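Local atomic coordinates of triosephosphate isomerase (PDB entry 5UPR), a protein that probably interconverts D-glyceraldehyde 3-phosphate and dihydroxyacetone phosphate in glycolysis and gluconeogenesis, working as a homodimer of TIM barrels. Residues Arg9-Gly14 and Ile95-Leu100; Asp71-Gln76 and Thr82-Pro87; Asp201-Leu206 and Gly237-Gly242. All blocks are in the same frame, centred on the assembly; numbering follows the deposited sequence.

Interaction 1 (Arg9-Gly14 and Ile95-Leu100); sequences RGFVGG and IPWVVL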
# COMPACT_ATOMS: atom_id res chain seq x y z
N ARG A 9 5.28 20.80 21.22
CA ARG A 9 5.41 19.52 21.87
C ARG A 9 6.37 18.61 21.06
O ARG A 9 6.27 18.53 19.81
CB ARG A 9 4.02 18.95 21.93
CG ARG A 9 3.90 17.72 22.73
CD ARG A 9 2.39 17.56 23.06
NE ARG A 9 2.10 16.20 23.54
CZ ARG A 9 2.22 15.79 24.79
NH1 ARG A 9 2.54 16.67 25.76
NH2 ARG A 9 1.96 14.54 25.10
N GLY A 10 7.28 17.95 21.75
CA GLY A 10 8.22 17.00 21.13
C GLY A 10 7.47 15.88 20.42
O GLY A 10 6.33 15.54 20.79
N PHE A 11 8.10 15.35 19.35
CA PHE A 11 7.46 14.34 18.53
C PHE A 11 8.44 13.29 18.12
O PHE A 11 9.49 13.63 17.58
CB PHE A 11 6.86 15.06 17.29
CG PHE A 11 6.01 14.20 16.43
CD1 PHE A 11 6.58 13.28 15.53
CD2 PHE A 11 4.61 14.25 16.52
CE1 PHE A 11 5.78 12.51 14.70
CE2 PHE A 11 3.83 13.47 15.70
CZ PHE A 11 4.41 12.61 14.79
N VAL A 12 8.11 12.03 18.33
CA VAL A 12 8.98 10.94 17.85
C VAL A 12 8.12 9.96 17.04
O VAL A 12 7.18 9.36 17.59
CB VAL A 12 9.74 10.26 18.99
CG1 VAL A 12 10.52 9.06 18.51
CG2 VAL A 12 10.64 11.28 19.68
N GLY A 13 8.44 9.80 15.73
CA GLY A 13 7.80 8.81 14.89
C GLY A 13 8.69 7.62 14.70
O GLY A 13 9.92 7.74 14.66
N GLY A 14 8.09 6.44 14.62
CA GLY A 14 8.82 5.19 14.35
C GLY A 14 8.30 4.60 13.05
O GLY A 14 7.18 4.14 13.01
N ILE A 95 -7.31 5.38 12.37
CA ILE A 95 -5.89 5.59 12.26
C ILE A 95 -5.69 7.10 12.13
O ILE A 95 -6.14 7.67 11.13
CB ILE A 95 -5.34 4.83 11.04
CG1 ILE A 95 -5.57 3.32 11.21
CG2 ILE A 95 -3.85 5.17 10.85
CD1 ILE A 95 -5.45 2.52 9.92
N PRO A 96 -5.01 7.75 13.13
CA PRO A 96 -4.98 9.24 13.06
C PRO A 96 -3.87 9.84 12.21
O PRO A 96 -4.02 11.01 11.85
CB PRO A 96 -4.85 9.67 14.51
CG PRO A 96 -4.32 8.46 15.24
CD PRO A 96 -4.61 7.24 14.45
N TRP A 97 -2.83 9.08 11.84
CA TRP A 97 -1.66 9.61 11.17
C TRP A 97 -1.33 8.85 9.91
O TRP A 97 -1.56 7.65 9.82
CB TRP A 97 -0.41 9.58 12.07
CG TRP A 97 -0.44 10.57 13.16
CD1 TRP A 97 -0.98 10.38 14.38
CD2 TRP A 97 0.11 11.89 13.18
NE1 TRP A 97 -0.83 11.48 15.15
CE2 TRP A 97 -0.21 12.46 14.44
CE3 TRP A 97 0.78 12.68 12.24
CZ2 TRP A 97 0.14 13.74 14.80
CZ3 TRP A 97 1.13 13.99 12.58
CH2 TRP A 97 0.82 14.49 13.85
N VAL A 98 -0.70 9.56 8.97
CA VAL A 98 -0.06 8.96 7.82
C VAL A 98 1.33 9.58 7.56
O VAL A 98 1.51 10.78 7.79
CB VAL A 98 -0.89 9.11 6.54
CG1 VAL A 98 -2.12 8.24 6.69
CG2 VAL A 98 -1.25 10.55 6.19
N VAL A 99 2.25 8.75 7.06
CA VAL A 99 3.53 9.20 6.54
C VAL A 99 3.41 9.39 5.05
O VAL A 99 2.94 8.47 4.33
CB VAL A 99 4.62 8.15 6.82
CG1 VAL A 99 5.98 8.61 6.28
CG2 VAL A 99 4.69 7.81 8.37
N LEU A 100 3.80 10.58 4.54
CA LEU A 100 3.71 10.86 3.09
C LEU A 100 4.99 11.43 2.56
O LEU A 100 5.68 12.22 3.26
CB LEU A 100 2.56 11.84 2.86
CG LEU A 100 1.15 11.22 2.97
CD1 LEU A 100 0.05 12.24 2.71
CD2 LEU A 100 1.01 10.07 1.98
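Over one face of the Trp97 indole sits the ring of Phe11, its CE2 atom 3.6 Å above the indole plane and displaced toward the rim of the six-membered ring. The pair is an edge-to-face stack: the edge of the phenyl is turned to the face of the indole, with the planes at 61° and the centroids 5.2 Å apart. CE2 does most of the touching, lying 3.7 Å from Trp97 CH2. At the indole edge, NE1 gives its hydrogen to Gln66 OE1, which helps to fix the rotation of the ring.

The two residues belong to strands 10-15 and 97-100 of the TIM barrel, which are not neighbours in the sheet, and their side chains come from opposite directions to meet in the barrel interior. The CB of Phe11 already points toward strand 97-100, and with CG anti to the backbone N (chi1 -172°) the ring carries on to the indole. Val45 of strand 42-47 and Ile135 of strand 133-138 pack against both rings. Large aromatic residues suit this place: two flat side chains are long enough to meet between non-neighbouring strands. Without a hydrogen bond between the segments, the contact rests on dispersion and weak C-H to pi electrostatics.

Interaction 2 (Asp71-Gln76 and Thr82-Pro87); sequences DSSTQQ and TGELSP
A single carboxylate oxygen, Glu84 OE1, gathers a serine hydroxyl and two waters, and so ties together two pieces of the long loop that follows strand 65-69 of the TIM barrel. Ser73 OG donates to Glu84 OE1 over 2.7 Å, and OE1 receives it on its anti lone pair, the side away from OE2. The first torsion of Ser73 (chi1 -172°) sets OG anti to the backbone N, where the same oxygen also accepts from Gln75 N in an ST turn; serine, small and able to give and take at once, fits both tasks. One water bridges OE1 to Asp71 OD2, and the other accepts from Thr74 N while donating to OE1. The first water thus lies between two carboxylates whose oxygens OD2 and OE1 are 5.5 Å apart, and probably eases their repulsion. Their outer partners probably help too: Asp71 pairs with Lys123 and Arg105 of its own chain, and Glu84 OE2 with Arg105 of the second subunit, which places this contact at the dimer interface.

The backbones also join directly, Ser73 N donating to Leu85 O at 2.9 Å. Ser86 N-caps helix 87-92, its OG accepting from Met89 N, and Pro87 opens the helix, where a residue without an N-H costs no helical bond. The ring of Pro87 packs on the backbone of Gln75 and Gln76, its CG 3.4 Å from Gln76 O. Gln75 O has no hydrogen-bond partner in the model; its close neighbours include carbon atoms, with Ser86 CB at 3.2 Å and Pro87 CD at 3.4 Å.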
# COMPACT_ATOMS: atom_id res chain seq x y z
N ASP A 71 1.75 5.23 4.08
CA ASP A 71 1.42 5.87 2.80
C ASP A 71 -0.08 6.02 2.82
O ASP A 71 -0.77 5.42 3.68
CB ASP A 71 1.82 4.98 1.63
CG ASP A 71 1.65 5.63 0.23
OD1 ASP A 71 1.68 6.86 0.06
OD2 ASP A 71 1.44 4.82 -0.72
N SER A 72 -0.58 6.85 1.91
CA SER A 72 -2.02 7.10 1.77
C SER A 72 -2.28 7.49 0.30
O SER A 72 -1.44 8.17 -0.28
CB SER A 72 -2.29 8.28 2.70
OG SER A 72 -3.61 8.44 2.81
N SER A 73 -3.37 7.02 -0.31
CA SER A 73 -3.57 7.16 -1.74
C SER A 73 -3.81 8.65 -2.19
O SER A 73 -4.34 9.50 -1.43
CB SER A 73 -4.74 6.29 -2.16
OG SER A 73 -4.85 6.25 -3.57
N THR A 74 -3.43 8.93 -3.45
CA THR A 74 -3.90 10.09 -4.15
C THR A 74 -5.43 10.10 -4.28
O THR A 74 -6.03 11.14 -4.48
CB THR A 74 -3.35 10.21 -5.59
OG1 THR A 74 -3.63 9.00 -6.31
CG2 THR A 74 -1.92 10.42 -5.57
N GLN A 75 -6.03 8.92 -4.23
CA GLN A 75 -7.49 8.76 -4.40
C GLN A 75 -8.10 8.91 -3.01
O GLN A 75 -7.79 8.13 -2.11
CB GLN A 75 -7.81 7.40 -5.01
CG GLN A 75 -6.99 7.11 -6.27
CD GLN A 75 -7.18 8.17 -7.32
OE1 GLN A 75 -8.26 8.24 -7.91
NE2 GLN A 75 -6.18 8.98 -7.56
N GLN A 76 -8.92 9.94 -2.85
CA GLN A 76 -9.29 10.40 -1.53
C GLN A 76 -10.30 9.53 -0.79
O GLN A 76 -10.22 9.38 0.41
CB GLN A 76 -9.85 11.85 -1.63
CG GLN A 76 -10.24 12.41 -0.29
CD GLN A 76 -10.58 13.89 -0.33
OE1 GLN A 76 -9.96 14.68 -1.06
NE2 GLN A 76 -11.54 14.29 0.51
N THR A 82 -7.71 -0.58 -6.81
CA THR A 82 -7.17 -1.85 -6.38
C THR A 82 -5.78 -1.67 -5.78
O THR A 82 -4.87 -0.99 -6.42
CB THR A 82 -7.17 -2.85 -7.55
OG1 THR A 82 -8.51 -3.14 -8.06
CG2 THR A 82 -6.54 -4.18 -7.08
N GLY A 83 -5.60 -2.15 -4.52
CA GLY A 83 -4.28 -2.06 -3.90
C GLY A 83 -3.93 -0.74 -3.21
O GLY A 83 -2.83 -0.58 -2.65
N GLU A 84 -4.88 0.21 -3.21
CA GLU A 84 -4.75 1.51 -2.58
C GLU A 84 -5.59 1.52 -1.27
O GLU A 84 -6.68 0.97 -1.22
CB GLU A 84 -5.26 2.62 -3.50
CG GLU A 84 -4.49 2.78 -4.84
CD GLU A 84 -3.05 3.27 -4.59
OE1 GLU A 84 -2.88 4.46 -4.17
OE2 GLU A 84 -2.14 2.46 -4.75
N LEU A 85 -5.02 2.16 -0.22
CA LEU A 85 -5.71 2.56 0.98
C LEU A 85 -5.91 4.10 0.89
O LEU A 85 -4.95 4.91 0.99
CB LEU A 85 -4.85 2.23 2.22
CG LEU A 85 -4.39 0.76 2.28
CD1 LEU A 85 -3.62 0.52 3.61
CD2 LEU A 85 -5.54 -0.29 2.26
N SER A 86 -7.17 4.51 0.76
CA SER A 86 -7.52 5.93 0.72
C SER A 86 -7.49 6.57 2.12
O SER A 86 -7.64 5.90 3.17
CB SER A 86 -8.89 6.11 0.10
OG SER A 86 -9.89 5.51 0.90
N PRO A 87 -7.30 7.92 2.15
CA PRO A 87 -7.30 8.56 3.47
C PRO A 87 -8.64 8.42 4.17
O PRO A 87 -8.69 8.37 5.41
CB PRO A 87 -6.96 10.01 3.14
CG PRO A 87 -7.17 10.17 1.64
CD PRO A 87 -6.85 8.82 1.07
O HOH W 1 -1.17 4.84 -1.98
O HOH W 2 -2.03 6.92 -5.05

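Interaction 3 (Asp201-Leu206 and Gly237-Gly242); sequences DIRNWL and GEDVDG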
# COMPACT_ATOMS: atom_id res chain seq x y z
N ASP A 201 15.94 26.92 8.35
CA ASP A 201 15.59 27.25 7.00
C ASP A 201 14.17 26.77 6.65
O ASP A 201 13.45 27.48 5.98
CB ASP A 201 16.54 26.61 5.99
CG ASP A 201 17.93 27.22 5.94
OD1 ASP A 201 18.11 28.38 6.42
OD2 ASP A 201 18.79 26.55 5.33
N ILE A 202 13.81 25.58 7.07
CA ILE A 202 12.50 25.04 6.84
C ILE A 202 11.46 25.90 7.58
O ILE A 202 10.41 26.24 6.99
CB ILE A 202 12.41 23.55 7.27
CG1 ILE A 202 13.22 22.69 6.32
CG2 ILE A 202 10.93 23.11 7.38
CD1 ILE A 202 13.54 21.37 6.93
N ARG A 203 11.76 26.28 8.80
CA ARG A 203 10.83 27.14 9.58
C ARG A 203 10.71 28.55 8.97
O ARG A 203 9.63 29.09 8.94
CB ARG A 203 11.20 27.16 11.06
CG ARG A 203 10.07 27.60 11.99
CD ARG A 203 10.44 27.55 13.48
NE ARG A 203 10.91 26.20 13.88
CZ ARG A 203 10.14 25.13 14.05
NH1 ARG A 203 8.84 25.18 13.90
NH2 ARG A 203 10.71 23.97 14.37
N ASN A 204 11.79 29.08 8.42
CA ASN A 204 11.76 30.38 7.74
C ASN A 204 10.94 30.23 6.47
O ASN A 204 10.23 31.17 6.12
CB ASN A 204 13.14 30.96 7.37
CG ASN A 204 14.00 31.33 8.57
OD1 ASN A 204 13.50 31.54 9.68
ND2 ASN A 204 15.33 31.39 8.35
N TRP A 205 10.99 29.08 5.80
CA TRP A 205 10.14 28.86 4.64
C TRP A 205 8.67 28.91 5.05
O TRP A 205 7.88 29.58 4.36
CB TRP A 205 10.47 27.52 3.90
CG TRP A 205 9.61 27.35 2.66
CD1 TRP A 205 9.89 27.78 1.38
CD2 TRP A 205 8.29 26.80 2.61
NE1 TRP A 205 8.82 27.52 0.56
CE2 TRP A 205 7.84 26.89 1.27
CE3 TRP A 205 7.45 26.21 3.57
CZ2 TRP A 205 6.55 26.51 0.90
CZ3 TRP A 205 6.15 25.79 3.16
CH2 TRP A 205 5.76 25.90 1.85
N LEU A 206 8.28 28.20 6.15
CA LEU A 206 6.89 28.22 6.61
C LEU A 206 6.43 29.66 6.85
O LEU A 206 5.32 30.02 6.51
CB LEU A 206 6.69 27.37 7.84
CG LEU A 206 6.88 25.87 7.68
CD1 LEU A 206 7.01 25.19 9.06
CD2 LEU A 206 5.73 25.31 6.91
N GLY A 237 19.16 21.47 19.33
CA GLY A 237 18.71 22.51 18.45
C GLY A 237 17.31 23.00 18.77
O GLY A 237 16.37 22.24 18.90
N GLU A 238 17.19 24.31 18.88
CA GLU A 238 15.92 24.97 19.15
C GLU A 238 14.83 24.68 18.07
O GLU A 238 13.67 24.73 18.38
CB GLU A 238 16.27 26.48 19.23
CG GLU A 238 15.21 27.46 19.15
CD GLU A 238 15.83 28.89 19.39
OE1 GLU A 238 16.94 29.04 20.00
OE2 GLU A 238 15.19 29.86 19.01
N ASP A 239 15.23 24.42 16.84
CA ASP A 239 14.29 24.12 15.73
C ASP A 239 14.16 22.61 15.41
O ASP A 239 13.46 22.23 14.44
CB ASP A 239 14.72 24.91 14.52
CG ASP A 239 14.54 26.42 14.77
OD1 ASP A 239 13.40 26.88 14.77
OD2 ASP A 239 15.50 27.15 15.04
N VAL A 240 14.82 21.76 16.21
CA VAL A 240 14.71 20.31 16.09
C VAL A 240 13.71 19.85 17.13
O VAL A 240 13.99 19.91 18.32
CB VAL A 240 16.06 19.62 16.33
CG1 VAL A 240 15.93 18.06 16.29
CG2 VAL A 240 17.02 20.05 15.24
N ASP A 241 12.50 19.49 16.68
CA ASP A 241 11.35 19.22 17.59
C ASP A 241 11.18 17.73 17.91
O ASP A 241 10.24 17.33 18.58
CB ASP A 241 10.07 19.75 16.98
CG ASP A 241 10.14 21.25 16.73
OD1 ASP A 241 10.65 21.96 17.57
OD2 ASP A 241 9.70 21.75 15.67
N GLY A 242 12.08 16.91 17.38
CA GLY A 242 12.04 15.46 17.60
C GLY A 242 12.61 14.70 16.44
O GLY A 242 13.43 15.21 15.70
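Arg203 reaches from helix 192-209 to two aspartates of the loop before strand 242-245, forming a salt bridge with each. Its NE donates to Asp239 OD1 at 2.7 Å, on the anti lone pair, with guanidinium and carboxylate nearly coplanar (24°). NH2 meets Asp241 OD2 at 2.8 Å on the syn side, but 25° out of the carboxylate plane. The same nitrogen makes a longer bond to Asp239 O (3.3 Å), approaching from above the carbonyl plane, so Asp239 is gripped side-on through NE and NH2. A bend at chi3 (-55°) turns the end of an otherwise extended chain to present this edge.

Farther out, NH1 donates to the carbonyls of Ala215 and Thr218, so all three nitrogens of the buried guanidinium are engaged. The aspartates are positioned too: Arg200 and Gln196 hold the Asp239 carboxylate, while Arg8 and Val220 N hold that of Asp241. Aspartate suits both sites, its short chain keeping each carboxylate close to the backbone. Asp239 lies within a type I turn from Gly237 to Val240, and its CB points toward the helix. The arrangement is a buried salt-bridge network joining an outer helix of the TIM barrel to the loop entering its last strand.

How the interactions relate
Interaction 1 lies about 5 Å from the centre of the chain, with the other two on opposite sides of it. Interactions 2 and 3, their centres about 30 Å apart, do not touch, whereas interaction 1 touches both, its centre about 18 Å from that of interaction 2 and about 17 Å from that of interaction 3. Leu100 CD2 packs 3.6 Å from Ser72 N, and Phe11 N lies 3.0 Å from Asp241 O, a probable hydrogen bond from strand 10-15 to the residue just before strand 242-245. In interaction 2, Thr82 OG1 hydrogen-bonds to Asn15 of the second subunit and Thr82 packs on its Lys17, probably the active-site lysine of this family.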